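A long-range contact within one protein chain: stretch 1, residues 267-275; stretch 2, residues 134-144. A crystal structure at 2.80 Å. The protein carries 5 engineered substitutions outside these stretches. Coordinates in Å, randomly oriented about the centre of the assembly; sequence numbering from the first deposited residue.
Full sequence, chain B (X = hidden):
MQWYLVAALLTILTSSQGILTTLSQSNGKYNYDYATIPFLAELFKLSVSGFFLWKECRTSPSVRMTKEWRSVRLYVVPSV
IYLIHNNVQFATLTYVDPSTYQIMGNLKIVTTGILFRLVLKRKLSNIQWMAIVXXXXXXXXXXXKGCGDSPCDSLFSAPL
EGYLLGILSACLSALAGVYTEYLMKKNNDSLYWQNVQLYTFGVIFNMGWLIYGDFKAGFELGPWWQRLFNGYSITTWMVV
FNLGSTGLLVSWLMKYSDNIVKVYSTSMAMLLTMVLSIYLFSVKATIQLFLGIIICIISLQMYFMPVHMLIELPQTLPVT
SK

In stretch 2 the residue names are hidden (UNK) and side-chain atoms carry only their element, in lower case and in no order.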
ATOM      1  N   SER B 267      -7.885 -19.888 -11.752  1.00 67.13           N
ATOM      2  CA  SER B 267      -8.308 -19.082 -12.895  1.00 66.78           C
ATOM      3  C   SER B 267      -9.793 -18.723 -12.767  1.00 66.08           C
ATOM      4  O   SER B 267     -10.169 -17.564 -12.937  1.00 63.34           O
ATOM      5  CB  SER B 267      -8.026 -19.797 -14.193  1.00 66.24           C
ATOM      6  OG  SER B 267      -6.629 -19.975 -14.381  1.00 64.78           O
ATOM      7  N   MET B 268     -10.621 -19.717 -12.449  1.00 66.97           N
ATOM      8  CA  MET B 268     -12.072 -19.522 -12.342  1.00 67.03           C
ATOM      9  C   MET B 268     -12.402 -18.645 -11.127  1.00 68.39           C
ATOM     10  O   MET B 268     -13.446 -17.990 -11.103  1.00 70.08           O
ATOM     11  CB  MET B 268     -12.806 -20.861 -12.209  1.00 65.63           C
ATOM     12  CG  MET B 268     -12.684 -21.755 -13.430  1.00 64.07           C
ATOM     13  SD  MET B 268     -13.192 -20.948 -14.965  1.00 63.19           S
ATOM     14  CE  MET B 268     -12.227 -21.884 -16.149  1.00 63.86           C
ATOM     15  N   ALA B 269     -11.529 -18.643 -10.122  1.00 68.83           N
ATOM     16  CA  ALA B 269     -11.690 -17.759  -8.966  1.00 70.29           C
ATOM     17  C   ALA B 269     -11.542 -16.298  -9.407  1.00 71.92           C
ATOM     18  O   ALA B 269     -12.328 -15.435  -9.012  1.00 73.07           O
ATOM     19  CB  ALA B 269     -10.680 -18.113  -7.901  1.00 69.77           C
ATOM     20  N   MET B 270     -10.531 -16.048 -10.235  1.00 73.78           N
ATOM     21  CA  MET B 270     -10.217 -14.710 -10.730  1.00 74.61           C
ATOM     22  C   MET B 270     -11.389 -14.161 -11.555  1.00 73.05           C
ATOM     23  O   MET B 270     -11.649 -12.958 -11.536  1.00 73.45           O
ATOM     24  CB  MET B 270      -8.957 -14.741 -11.600  1.00 77.30           C
ATOM     25  CG  MET B 270      -8.377 -13.370 -11.889  1.00 79.68           C
ATOM     26  SD  MET B 270      -7.715 -13.252 -13.568  1.00 84.83           S
ATOM     27  CE  MET B 270      -9.236 -13.167 -14.511  1.00 84.59           C
ATOM     28  N   LEU B 271     -12.082 -15.034 -12.285  1.00 72.90           N
ATOM     29  CA  LEU B 271     -13.258 -14.621 -13.055  1.00 73.59           C
ATOM     30  C   LEU B 271     -14.419 -14.324 -12.098  1.00 75.86           C
ATOM     31  O   LEU B 271     -15.113 -13.322 -12.261  1.00 76.58           O
ATOM     32  CB  LEU B 271     -13.642 -15.719 -14.055  1.00 72.30           C
ATOM     33  CG  LEU B 271     -12.719 -15.877 -15.263  1.00 71.11           C
ATOM     34  CD1 LEU B 271     -13.146 -17.066 -16.109  1.00 71.48           C
ATOM     35  CD2 LEU B 271     -12.688 -14.609 -16.105  1.00 70.51           C
ATOM     36  N   LEU B 272     -14.620 -15.193 -11.107  1.00 77.03           N
ATOM     37  CA  LEU B 272     -15.710 -15.027 -10.141  1.00 77.93           C
ATOM     38  C   LEU B 272     -15.536 -13.704  -9.384  1.00 80.21           C
ATOM     39  O   LEU B 272     -16.512 -12.985  -9.163  1.00 82.15           O
ATOM     40  CB  LEU B 272     -15.721 -16.220  -9.178  1.00 78.12           C
ATOM     41  CG  LEU B 272     -16.834 -16.222  -8.129  1.00 77.07           C
ATOM     42  CD1 LEU B 272     -18.206 -16.233  -8.784  1.00 77.58           C
ATOM     43  CD2 LEU B 272     -16.688 -17.407  -7.188  1.00 76.11           C
ATOM     44  N   THR B 273     -14.298 -13.394  -9.000  1.00 81.90           N
ATOM     45  CA  THR B 273     -13.982 -12.155  -8.275  1.00 82.82           C
ATOM     46  C   THR B 273     -14.468 -10.937  -9.072  1.00 83.01           C
ATOM     47  O   THR B 273     -15.078 -10.027  -8.510  1.00 85.48           O
ATOM     48  CB  THR B 273     -12.478 -12.049  -7.980  1.00 82.66           C
ATOM     49  OG1 THR B 273     -12.147 -13.024  -6.990  1.00 82.32           O
ATOM     50  CG2 THR B 273     -12.059 -10.681  -7.490  1.00 83.38           C
ATOM     51  N   MET B 274     -14.182 -10.928 -10.372  1.00 82.24           N
ATOM     52  CA  MET B 274     -14.581  -9.825 -11.251  1.00 82.44           C
ATOM     53  C   MET B 274     -16.110  -9.757 -11.355  1.00 82.37           C
ATOM     54  O   MET B 274     -16.680  -8.665 -11.368  1.00 83.33           O
ATOM     55  CB  MET B 274     -13.983  -9.991 -12.652  1.00 82.28           C
ATOM     56  CG  MET B 274     -12.550  -9.508 -12.759  1.00 82.35           C
ATOM     57  SD  MET B 274     -11.686 -10.220 -14.180  1.00 84.08           S
ATOM     58  CE  MET B 274     -10.542  -8.898 -14.574  1.00 82.43           C
ATOM     59  N   VAL B 275     -16.766 -10.916 -11.432  1.00 82.36           N
ATOM     60  CA  VAL B 275     -18.230 -10.971 -11.526  1.00 82.77           C
ATOM     61  C   VAL B 275     -18.836 -10.452 -10.214  1.00 83.23           C
ATOM     62  O   VAL B 275     -19.822  -9.715 -10.240  1.00 83.15           O
ATOM     63  CB  VAL B 275     -18.732 -12.392 -11.860  1.00 81.30           C
ATOM     64  CG1 VAL B 275     -20.241 -12.516 -11.708  1.00 80.56           C
ATOM     65  CG2 VAL B 275     -18.305 -12.826 -13.254  1.00 81.42           C
ATOM     66  N   UNK B 134      -5.812 -21.978 -24.086  1.00 63.47           N
ATOM     67  CA  UNK B 134      -7.057 -21.205 -24.092  1.00 63.77           C
ATOM     68  C   UNK B 134      -7.316 -20.600 -22.710  1.00 63.76           C
ATOM     69  O   UNK B 134      -7.785 -19.468 -22.625  1.00 66.37           O
ATOM     70  c   UNK B 134      -9.762 -22.978 -26.263  1.00 62.58           C
ATOM     71  c   UNK B 134      -9.014 -20.601 -26.393  1.00 63.77           C
ATOM     72  c   UNK B 134      -8.236 -22.086 -24.510  1.00 63.97           C
ATOM     73  c   UNK B 134      -8.626 -22.015 -25.984  1.00 63.41           C
ATOM     74  N   UNK B 135      -7.018 -21.346 -21.647  1.00 63.07           N
ATOM     75  CA  UNK B 135      -7.242 -20.854 -20.286  1.00 62.82           C
ATOM     76  C   UNK B 135      -6.393 -19.600 -20.047  1.00 63.51           C
ATOM     77  O   UNK B 135      -6.901 -18.584 -19.571  1.00 65.89           O
ATOM     78  c   UNK B 135      -7.227 -21.623 -17.817  1.00 62.07           C
ATOM     79  c   UNK B 135      -6.898 -21.950 -19.273  1.00 61.68           C
ATOM     80  c   UNK B 135      -8.731 -21.542 -17.601  1.00 62.20           C
ATOM     81  c   UNK B 135      -6.609 -22.645 -16.876  1.00 62.94           C
ATOM     82  N   UNK B 136      -5.107 -19.688 -20.378  1.00 64.15           N
ATOM     83  CA  UNK B 136      -4.181 -18.567 -20.215  1.00 64.72           C
ATOM     84  C   UNK B 136      -4.643 -17.376 -21.061  1.00 64.95           C
ATOM     85  O   UNK B 136      -4.614 -16.237 -20.598  1.00 65.07           O
ATOM     86  c   UNK B 136      -2.784 -18.997 -20.591  1.00 65.38           C
ATOM     87  N   UNK B 137      -5.066 -17.651 -22.292  1.00 65.42           N
ATOM     88  CA  UNK B 137      -5.516 -16.602 -23.206  1.00 65.94           C
ATOM     89  C   UNK B 137      -6.827 -15.999 -22.678  1.00 65.63           C
ATOM     90  O   UNK B 137      -7.018 -14.788 -22.749  1.00 64.68           O
ATOM     91  c   UNK B 137      -5.675 -17.138 -24.644  1.00 66.78           C
ATOM     92  c   UNK B 137      -4.343 -17.559 -25.244  1.00 66.59           C
ATOM     93  c   UNK B 137      -6.366 -16.131 -25.550  1.00 67.47           C
ATOM     94  N   UNK B 138      -7.714 -16.839 -22.147  1.00 66.44           N
ATOM     95  CA  UNK B 138      -9.040 -16.402 -21.692  1.00 67.77           C
ATOM     96  C   UNK B 138      -8.977 -15.515 -20.459  1.00 68.06           C
ATOM     97  O   UNK B 138      -9.773 -14.582 -20.316  1.00 66.94           O
ATOM     98  N   UNK B 139      -8.040 -15.819 -19.563  1.00 68.63           N
ATOM     99  CA  UNK B 139      -7.857 -15.055 -18.330  1.00 68.82           C
ATOM    100  C   UNK B 139      -7.212 -13.703 -18.658  1.00 68.07           C
ATOM    101  O   UNK B 139      -7.643 -12.662 -18.162  1.00 67.45           O
ATOM    102  c   UNK B 139      -7.027 -15.851 -17.316  1.00 68.95           C
ATOM    103  c   UNK B 139      -7.739 -17.094 -16.825  1.00 68.40           C
ATOM    104  o   UNK B 139      -5.794 -16.212 -17.937  1.00 69.80           O
ATOM    105  N   UNK B 140      -6.181 -13.742 -19.497  1.00 68.38           N
ATOM    106  CA  UNK B 140      -5.539 -12.534 -20.017  1.00 69.15           C
ATOM    107  C   UNK B 140      -6.592 -11.618 -20.653  1.00 69.75           C
ATOM    108  O   UNK B 140      -6.602 -10.416 -20.393  1.00 68.83           O
ATOM    109  c   UNK B 140      -3.713 -11.684 -21.576  1.00 69.17           C
ATOM    110  o   UNK B 140      -3.500 -13.742 -20.351  1.00 68.13           O
ATOM    111  c   UNK B 140      -4.433 -12.892 -21.019  1.00 68.61           C
ATOM    112  N   UNK B 141      -7.473 -12.204 -21.465  1.00 71.22           N
ATOM    113  CA  UNK B 141      -8.510 -11.460 -22.196  1.00 72.86           C
ATOM    114  C   UNK B 141      -9.366 -10.640 -21.220  1.00 75.34           C
ATOM    115  O   UNK B 141      -9.656  -9.475 -21.485  1.00 75.86           O
ATOM    116  c   UNK B 141      -9.373 -12.406 -23.043  1.00 71.76           C
ATOM    117  o   UNK B 141      -8.566 -12.882 -24.120  1.00 70.79           O
ATOM    118  c   UNK B 141     -10.621 -11.755 -23.600  1.00 71.03           C
ATOM    119  N   UNK B 142      -9.760 -11.247 -20.104  1.00 77.86           N
ATOM    120  CA  UNK B 142     -10.611 -10.580 -19.115  1.00 80.21           C
ATOM    121  C   UNK B 142      -9.858  -9.432 -18.429  1.00 81.14           C
ATOM    122  O   UNK B 142     -10.474  -8.458 -17.998  1.00 81.39           O
ATOM    123  o   UNK B 142     -10.063 -12.184 -17.401  1.00 81.52           O
ATOM    124  c   UNK B 142     -11.131 -11.569 -18.104  1.00 81.53           C
ATOM    125  N   UNK B 143      -8.537  -9.545 -18.330  1.00 83.65           N
ATOM    126  CA  UNK B 143      -7.733  -8.556 -17.616  1.00 86.11           C
ATOM    127  C   UNK B 143      -7.390  -7.369 -18.528  1.00 88.52           C
ATOM    128  O   UNK B 143      -7.181  -6.266 -18.025  1.00 89.84           O
ATOM    129  o   UNK B 143      -4.790 -11.545 -15.471  1.00 87.90           O
ATOM    130  c   UNK B 143      -6.461  -9.205 -17.067  1.00 86.43           C
ATOM    131  c   UNK B 143      -5.497 -10.581 -15.192  1.00 88.06           C
ATOM    132  n   UNK B 143      -5.224  -9.765 -14.186  1.00 89.21           N
ATOM    133  c   UNK B 143      -6.731 -10.253 -15.996  1.00 86.99           C
ATOM    134  N   UNK B 144      -7.338  -7.584 -19.845  1.00 90.87           N
ATOM    135  CA  UNK B 144      -6.829  -6.573 -20.797  1.00 93.22           C
ATOM    136  C   UNK B 144      -7.487  -5.214 -20.519  1.00 96.05           C
ATOM    137  O   UNK B 144      -8.691  -5.127 -20.254  1.00 96.04           O
ATOM    138  c   UNK B 144      -7.032  -7.015 -22.262  1.00 93.64           C
ATOM    139  c   UNK B 144      -6.980  -5.846 -23.238  1.00 93.53           C
ATOM    140  c   UNK B 144      -6.028  -8.082 -22.671  1.00 94.41           C
TER

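Position 134 carries four carbons forked at the second, the pattern of leucine, and none reaches stretch 1; Leu 134 opens the segment outside the contact. Position 135 has the same four carbons and the same fork, whose ends lie against Ser 267 and Met 268; it is Leu 135. Its CA-to-CB bond points sideways, yet the fork offers a methyl to each neighbour: CD1 of Leu 135 lies 3.8 Å from CE of Met 268, an apolar pairing, and CD2 of Leu 135 lies 3.7 Å from OG of Ser 267.

Position 136 has a single carbon, directed away from stretch 1: Ala 136, buried, where so small a side chain asks for little space. At 137 one carbon carries two more, the beta-branched pattern of valine; apolar Val 137 lies on the surface, out of reach of the other helix, and would be at home facing lipid. Position 138 has no side-chain atom and is Gly 138. An ideal CB there would meet nothing of stretch 1 but would be crowded by O of Leu 134, in its own helix.

At 139 one carbon bears an oxygen and a carbon, pointing toward stretch 1 and touching Ser 267, with Met 270 also near; this is threonine. The methyl CG2 of Thr 139 packs 3.8 Å from CB of Ser 267, while OG1 turns back to the carbonyls of its own helix. Such a compact residue suits the place where the two backbones come nearest.

Positions 140 and 141 repeat the one-oxygen, one-carbon branch but do not touch stretch 1. They are Thr 140 and Thr 141, whose OG1 atoms donate to O of Ala 136 and O of Val 137, so each hydroxyl finds a partner one helical turn back.

Position 142 has one carbon, then one oxygen, pointing toward stretch 1 and meeting Met 270, Leu 271 and Met 274: serine. OG of Ser 142 donates to O of Thr 139 at 2.6 Å and is approached by CE of Met 270 at 3.2 Å. The small side chain leaves room for these larger ones.

At 143 three carbons end in an oxygen and a nitrogen, beside Met 270 and Met 274: glutamine. Its length lets Gln 143 lie along the methionines while OE1 is hydrogen-bonded elsewhere in the structure. Position 144, one carbon carrying two, touches nothing here; Val 144 is exposed and beyond the helix.

The two helices run in nearly the same direction, at 22°. No hydrogen bond joins them. Long methionines span the gap, CE of Met 274 reaching 3.5 Å from O of Ser 142, so the contact rests on packing.

Stretch 2 (134-144) LLAVGTTTSQV
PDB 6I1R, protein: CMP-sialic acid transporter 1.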